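PDB 3G13: putative conjugative transposon recombinase from Clostridium difficile, which probably binds DNA and exchanges its strands as a serine recombinase, the chain here being its N-terminal resolvase-type domain. Local coordinates for residues Lys96-Leu101 against Leu124-Leu129; Asn105-Phe110 against Ile115-Met120. All coordinates share one frame; numbering follows the deposited sequence.

How the contacts relate
Contact 1 (Lys-96 to Leu-101 against Leu-124 to Leu-129) packs helix 91-102 on the long helix 120-150, and contact 2 (Asn-105 to Phe-110 against Ile-115 to Met-120) is the hairpin in the chain between those helices. Contact 1 is partly buried, buries just 180 Å² and rests on aliphatic carbons. Contact 2 is largely buried, covers 458 Å² and is held mainly by backbone hydrogen bonds and a threonine hydroxyl. Their centres lie about 9 Å apart, and three packing pairs join them, Leu-101 with Val-108, Val-98 with Thr-117, and Leu-125 with Phe-110, as does a probable hydrogen bond from Ile-106 N to Leu-101 O. The helices thus cover one side of the hairpin.

Contact 1 (Lys96-Leu101 against Leu124-Leu129); sequences KYVRML and LLLVVL
The guanidinium of Arg-99 has the carbonyl oxygen of Leu-126 lying obliquely to its plane, with Arg-99 NH2 and Leu-126 O 4.5 Å apart, too long for a hydrogen bond. The other flat group, the Tyr-97 ring, belongs to the far side of its helix: Lys-96 CG stands over the centre of one face, Phe-64 meets the ring edge-to-face, and the hydroxyl is hydrogen-bonded to Gln-65. Between the two helices the motif is a single knob-into-hole. Leu-126 projects toward helix 91-102 into an i, i+3, i+4, i+7 set, in which Val-98 and Arg-99 form the two measured sides and Leu-95 and Lys-102 complete the hole. With CG anti to its carbonyl carbon (chi1 -69°), Leu-126 extends CD2 to 3.6 Å from Val-98 CG1 and 4.0 Å from Val-98 CB, the two side chains meeting at a slant. The aliphatic stem of Arg-99 closes the more exposed side, its CG being 4.3 Å from Leu-126 CD2. The backbones stay well apart, the nearest pair being Arg-99 CA and Leu-126 CA at 8.2 Å. On helix 120-150, Val-128 packs on Ile-115 of the second subunit and Leu-124 on Asp-121 of that subunit, while Leu-126 faces helix 91-102; Leu-125 touches both chains, meeting Phe-110 and Ile-84 of its own and Val-128 of the second subunit. This is consistent with the long dimer helix of resolvase-type serine recombinases. Leu-126 O is hydrogen-bonded to the hydroxyl OG of Ser-130, one helical turn further on.

Contact 2 (Asn105-Phe110 against Ile115-Met120); sequences NIAVYF and INTLTM
A chi1 of 54° places Thr-117 OG1 between its backbone N and carbonyl carbon, where it takes the N-H of Val-108: N to OG1 is 2.9 Å and the bond is almost straight, 177° at the hydrogen. The hydroxyl thus stands where a backbone carbonyl would continue the ladder, while Thr-117 N still donates to Val-108 O and Thr-117 O is hydrogen-bonded to Lys-102. OG1 in turn donates to a water 2.6 Å away, which donates to Ile-106 O. The same rotamer sends the methyl CG2 toward the helices' side, 3.6 Å from Phe-110 CE2, the two side chains crossing at about a right angle. On the other face, Tyr-109 has CG anti to its backbone N (chi1 -167°), which sets one ring face over Ile-115 O, offset toward the rim, and brings CD1 to 3.8 Å from Asn-116 CB. In the antiparallel ladder Phe-110 and Ile-115 form a hydrogen-bonded pair (Phe-110 N to Ile-115 O 2.9 Å, Ile-115 N to Phe-110 O 3.2 Å), Tyr-109 and Asn-116 a non-hydrogen-bonded one. Beyond it, Leu-118 CG packs 3.7 Å from Ala-107 CB. Asn-116 OD1 accepts from Leu-118 N at 2.8 Å, an Asx turn within the type I turn 116-119, and Asn-116 O receives both the N and OG1 of Thr-119. Thr-119 is the N-cap of helix 120-150, its OG1 capping Gly-122 N. This is a beta hairpin whose short second strand, 115-116, is outermost, within this chain, in the mixed sheet of the resolvase-type domain.

Contact 1 (Lys96-Leu101 against Leu124-Leu129)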
loop_
_atom_site.group_PDB
_atom_site.type_symbol
_atom_site.label_atom_id
_atom_site.label_comp_id
_atom_site.label_asym_id
_atom_site.label_seq_id
_atom_site.Cartn_x
_atom_site.Cartn_y
_atom_site.Cartn_z
ATOM N N LYS A 96 -9.046 8.075 3.579
ATOM C CA LYS A 96 -10.140 9.006 3.852
ATOM C C LYS A 96 -9.588 10.425 4.086
ATOM O O LYS A 96 -10.027 11.377 3.446
ATOM C CB LYS A 96 -10.912 8.515 5.088
ATOM C CG LYS A 96 -11.927 9.460 5.697
ATOM C CD LYS A 96 -12.630 8.775 6.877
ATOM C CE LYS A 96 -13.321 9.781 7.809
ATOM N NZ LYS A 96 -14.520 10.433 7.194
ATOM N N TYR A 97 -8.674 10.559 5.046
ATOM C CA TYR A 97 -8.216 11.886 5.423
ATOM C C TYR A 97 -7.261 12.504 4.415
ATOM O O TYR A 97 -7.298 13.725 4.189
ATOM C CB TYR A 97 -7.620 11.871 6.829
ATOM C CG TYR A 97 -8.669 11.549 7.885
ATOM C CD1 TYR A 97 -9.769 12.389 8.069
ATOM C CD2 TYR A 97 -8.551 10.411 8.704
ATOM C CE1 TYR A 97 -10.754 12.102 9.039
ATOM C CE2 TYR A 97 -9.536 10.120 9.685
ATOM C CZ TYR A 97 -10.625 10.974 9.829
ATOM O OH TYR A 97 -11.594 10.718 10.776
ATOM N N VAL A 98 -6.418 11.696 3.775
ATOM C CA VAL A 98 -5.570 12.272 2.723
ATOM C C VAL A 98 -6.461 12.815 1.569
ATOM O O VAL A 98 -6.289 13.946 1.129
ATOM C CB VAL A 98 -4.517 11.307 2.208
ATOM C CG1 VAL A 98 -3.869 11.872 0.897
ATOM C CG2 VAL A 98 -3.457 11.045 3.309
ATOM N N ARG A 99 -7.433 12.011 1.116
ATOM C CA ARG A 99 -8.358 12.426 0.050
ATOM C C ARG A 99 -9.195 13.644 0.426
ATOM O O ARG A 99 -9.410 14.536 -0.406
ATOM C CB ARG A 99 -9.281 11.269 -0.324
ATOM C CG ARG A 99 -8.586 10.155 -1.092
ATOM C CD ARG A 99 -9.514 8.963 -1.235
ATOM N NE ARG A 99 -9.061 8.041 -2.273
ATOM C CZ ARG A 99 -9.346 6.739 -2.326
ATOM N NH1 ARG A 99 -10.093 6.153 -1.400
ATOM N NH2 ARG A 99 -8.883 6.018 -3.334
HETATM N N MSE A 100 -9.681 13.681 1.670
HETATM C CA MSE A 100 -10.504 14.816 2.128
HETATM C C MSE A 100 -9.703 16.128 2.089
HETATM O O MSE A 100 -10.203 17.185 1.695
HETATM C CB MSE A 100 -10.989 14.545 3.563
HETATM C CG MSE A 100 -11.945 15.544 4.155
HETATM SE SE MSE A 100 -12.296 15.037 6.040
HETATM C CE MSE A 100 -12.867 13.193 5.827
ATOM N N LEU A 101 -8.456 16.062 2.535
ATOM C CA LEU A 101 -7.547 17.209 2.420
ATOM C C LEU A 101 -7.285 17.522 0.924
ATOM O O LEU A 101 -7.395 18.661 0.501
ATOM C CB LEU A 101 -6.247 16.942 3.230
ATOM C CG LEU A 101 -6.280 17.436 4.707
ATOM C CD1 LEU A 101 -7.624 17.190 5.383
ATOM C CD2 LEU A 101 -5.184 16.877 5.586
ATOM N N LEU A 124 0.393 8.278 -6.642
ATOM C CA LEU A 124 0.792 6.874 -6.546
ATOM C C LEU A 124 0.578 6.321 -5.115
ATOM O O LEU A 124 0.235 5.174 -4.964
ATOM C CB LEU A 124 2.226 6.669 -7.009
ATOM C CG LEU A 124 2.636 5.237 -7.404
ATOM C CD1 LEU A 124 1.729 4.702 -8.572
ATOM C CD2 LEU A 124 4.132 5.202 -7.748
ATOM N N LEU A 125 0.825 7.134 -4.084
ATOM C CA LEU A 125 0.552 6.735 -2.697
ATOM C C LEU A 125 -0.885 6.267 -2.580
ATOM O O LEU A 125 -1.147 5.162 -2.082
ATOM C CB LEU A 125 0.865 7.885 -1.717
ATOM C CG LEU A 125 0.305 7.762 -0.293
ATOM C CD1 LEU A 125 1.099 6.706 0.427
ATOM C CD2 LEU A 125 0.442 9.128 0.430
ATOM N N LEU A 126 -1.806 7.074 -3.111
ATOM C CA LEU A 126 -3.236 6.809 -3.009
ATOM C C LEU A 126 -3.678 5.581 -3.813
ATOM O O LEU A 126 -4.549 4.815 -3.358
ATOM C CB LEU A 126 -4.018 8.051 -3.427
ATOM C CG LEU A 126 -3.914 9.248 -2.464
ATOM C CD1 LEU A 126 -4.667 10.398 -3.104
ATOM C CD2 LEU A 126 -4.486 8.911 -1.044
ATOM N N VAL A 127 -3.054 5.383 -4.979
ATOM C CA VAL A 127 -3.281 4.183 -5.790
ATOM C C VAL A 127 -2.876 2.933 -5.001
ATOM O O VAL A 127 -3.633 1.954 -4.947
ATOM C CB VAL A 127 -2.527 4.254 -7.188
ATOM C CG1 VAL A 127 -2.370 2.865 -7.788
ATOM C CG2 VAL A 127 -3.284 5.122 -8.184
ATOM N N VAL A 128 -1.681 2.966 -4.397
ATOM C CA VAL A 128 -1.128 1.835 -3.642
ATOM C C VAL A 128 -1.972 1.556 -2.394
ATOM O O VAL A 128 -2.319 0.418 -2.127
ATOM C CB VAL A 128 0.381 2.018 -3.233
ATOM C CG1 VAL A 128 0.829 0.907 -2.287
ATOM C CG2 VAL A 128 1.291 1.995 -4.456
ATOM N N LEU A 129 -2.310 2.608 -1.652
ATOM C CA LEU A 129 -3.207 2.472 -0.492
ATOM C C LEU A 129 -4.592 1.918 -0.854
ATOM O O LEU A 129 -5.139 1.170 -0.071
ATOM C CB LEU A 129 -3.393 3.780 0.264
ATOM C CG LEU A 129 -2.151 4.422 0.887
ATOM C CD1 LEU A 129 -2.527 5.685 1.668
ATOM C CD2 LEU A 129 -1.423 3.422 1.742
#

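Contact 2 (Asn105-Phe110 against Ile115-Met120)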
loop_
_atom_site.group_PDB
_atom_site.type_symbol
_atom_site.label_atom_id
_atom_site.label_comp_id
_atom_site.label_asym_id
_atom_site.label_seq_id
_atom_site.Cartn_x
_atom_site.Cartn_y
_atom_site.Cartn_z
ATOM N N ASN A 105 -7.342 20.959 -1.823
ATOM C CA ASN A 105 -5.991 21.429 -2.221
ATOM C C ASN A 105 -5.086 21.641 -1.003
ATOM O O ASN A 105 -4.271 22.584 -0.970
ATOM C CB ASN A 105 -6.048 22.719 -3.059
ATOM C CG ASN A 105 -6.912 22.581 -4.296
ATOM O OD1 ASN A 105 -6.655 21.735 -5.159
ATOM N ND2 ASN A 105 -7.949 23.421 -4.393
ATOM N N ILE A 106 -5.273 20.775 -0.002
ATOM C CA ILE A 106 -4.466 20.757 1.215
ATOM C C ILE A 106 -3.561 19.541 1.150
ATOM O O ILE A 106 -3.999 18.389 0.989
ATOM C CB ILE A 106 -5.319 20.716 2.515
ATOM C CG1 ILE A 106 -6.320 21.892 2.552
ATOM C CG2 ILE A 106 -4.398 20.665 3.765
ATOM C CD1 ILE A 106 -7.469 21.751 3.612
ATOM N N ALA A 107 -2.281 19.829 1.251
ATOM C CA ALA A 107 -1.255 18.827 1.170
ATOM C C ALA A 107 -0.930 18.283 2.556
ATOM O O ALA A 107 -0.951 19.012 3.550
ATOM C CB ALA A 107 0.013 19.487 0.569
ATOM N N VAL A 108 -0.610 17.001 2.613
ATOM C CA VAL A 108 0.079 16.456 3.759
ATOM C C VAL A 108 1.513 16.176 3.340
ATOM O O VAL A 108 1.770 15.716 2.214
ATOM C CB VAL A 108 -0.597 15.150 4.289
ATOM C CG1 VAL A 108 0.218 14.545 5.488
ATOM C CG2 VAL A 108 -2.008 15.434 4.662
ATOM N N TYR A 109 2.455 16.532 4.211
ATOM C CA TYR A 109 3.832 16.156 3.976
ATOM C C TYR A 109 4.259 15.127 5.028
ATOM O O TYR A 109 4.410 15.471 6.203
ATOM C CB TYR A 109 4.820 17.369 3.931
ATOM C CG TYR A 109 6.158 16.898 3.372
ATOM C CD1 TYR A 109 6.407 16.962 2.011
ATOM C CD2 TYR A 109 7.137 16.342 4.194
ATOM C CE1 TYR A 109 7.575 16.484 1.474
ATOM C CE2 TYR A 109 8.331 15.837 3.661
ATOM C CZ TYR A 109 8.537 15.920 2.303
ATOM O OH TYR A 109 9.696 15.444 1.742
ATOM N N PHE A 110 4.452 13.881 4.569
ATOM C CA PHE A 110 4.933 12.774 5.370
ATOM C C PHE A 110 6.450 12.853 5.400
ATOM O O PHE A 110 7.106 12.620 4.393
ATOM C CB PHE A 110 4.463 11.435 4.741
ATOM C CG PHE A 110 2.985 11.226 4.828
ATOM C CD1 PHE A 110 2.348 11.101 6.079
ATOM C CD2 PHE A 110 2.206 11.172 3.673
ATOM C CE1 PHE A 110 0.968 10.914 6.155
ATOM C CE2 PHE A 110 0.843 10.965 3.754
ATOM C CZ PHE A 110 0.217 10.827 4.978
ATOM N N ILE A 115 6.957 12.389 1.195
ATOM C CA ILE A 115 5.870 12.426 0.193
ATOM C C ILE A 115 4.970 13.590 0.509
ATOM O O ILE A 115 4.490 13.701 1.655
ATOM C CB ILE A 115 5.000 11.109 0.167
ATOM C CG1 ILE A 115 5.855 9.857 -0.137
ATOM C CG2 ILE A 115 3.871 11.262 -0.856
ATOM C CD1 ILE A 115 5.109 8.466 0.028
ATOM N N ASN A 116 4.776 14.453 -0.485
ATOM C CA ASN A 116 3.753 15.504 -0.457
ATOM C C ASN A 116 2.583 14.925 -1.217
ATOM O O ASN A 116 2.738 14.502 -2.363
ATOM C CB ASN A 116 4.248 16.798 -1.131
ATOM C CG ASN A 116 3.159 17.890 -1.226
ATOM O OD1 ASN A 116 2.056 17.658 -1.731
ATOM N ND2 ASN A 116 3.500 19.119 -0.790
ATOM N N THR A 117 1.418 14.890 -0.581
ATOM C CA THR A 117 0.283 14.111 -1.123
ATOM C C THR A 117 -0.320 14.742 -2.406
ATOM O O THR A 117 -1.103 14.087 -3.099
ATOM C CB THR A 117 -0.832 13.964 -0.067
ATOM O OG1 THR A 117 -1.203 15.282 0.410
ATOM C CG2 THR A 117 -0.365 13.063 1.084
ATOM N N LEU A 118 0.084 15.965 -2.749
ATOM C CA LEU A 118 -0.447 16.615 -3.964
ATOM C C LEU A 118 0.393 16.370 -5.221
ATOM O O LEU A 118 -0.015 16.762 -6.313
ATOM C CB LEU A 118 -0.677 18.129 -3.733
ATOM C CG LEU A 118 -1.615 18.512 -2.584
ATOM C CD1 LEU A 118 -1.843 20.031 -2.587
ATOM C CD2 LEU A 118 -2.955 17.761 -2.641
ATOM N N THR A 119 1.539 15.699 -5.067
ATOM C CA THR A 119 2.456 15.424 -6.196
ATOM C C THR A 119 1.969 14.152 -6.939
ATOM O O THR A 119 1.019 13.495 -6.505
ATOM C CB THR A 119 3.924 15.235 -5.729
ATOM O OG1 THR A 119 4.041 14.075 -4.874
ATOM C CG2 THR A 119 4.454 16.502 -4.993
HETATM N N MSE A 120 2.616 13.813 -8.043
HETATM C CA MSE A 120 2.355 12.539 -8.703
HETATM C C MSE A 120 2.759 11.367 -7.802
HETATM O O MSE A 120 2.128 10.314 -7.849
HETATM C CB MSE A 120 3.085 12.458 -10.039
HETATM C CG MSE A 120 2.545 13.384 -11.085
HETATM SE SE MSE A 120 3.503 12.931 -12.756
HETATM C CE MSE A 120 2.540 11.275 -13.253
HETATM O O HOH W 1 -3.768 15.604 0.971
#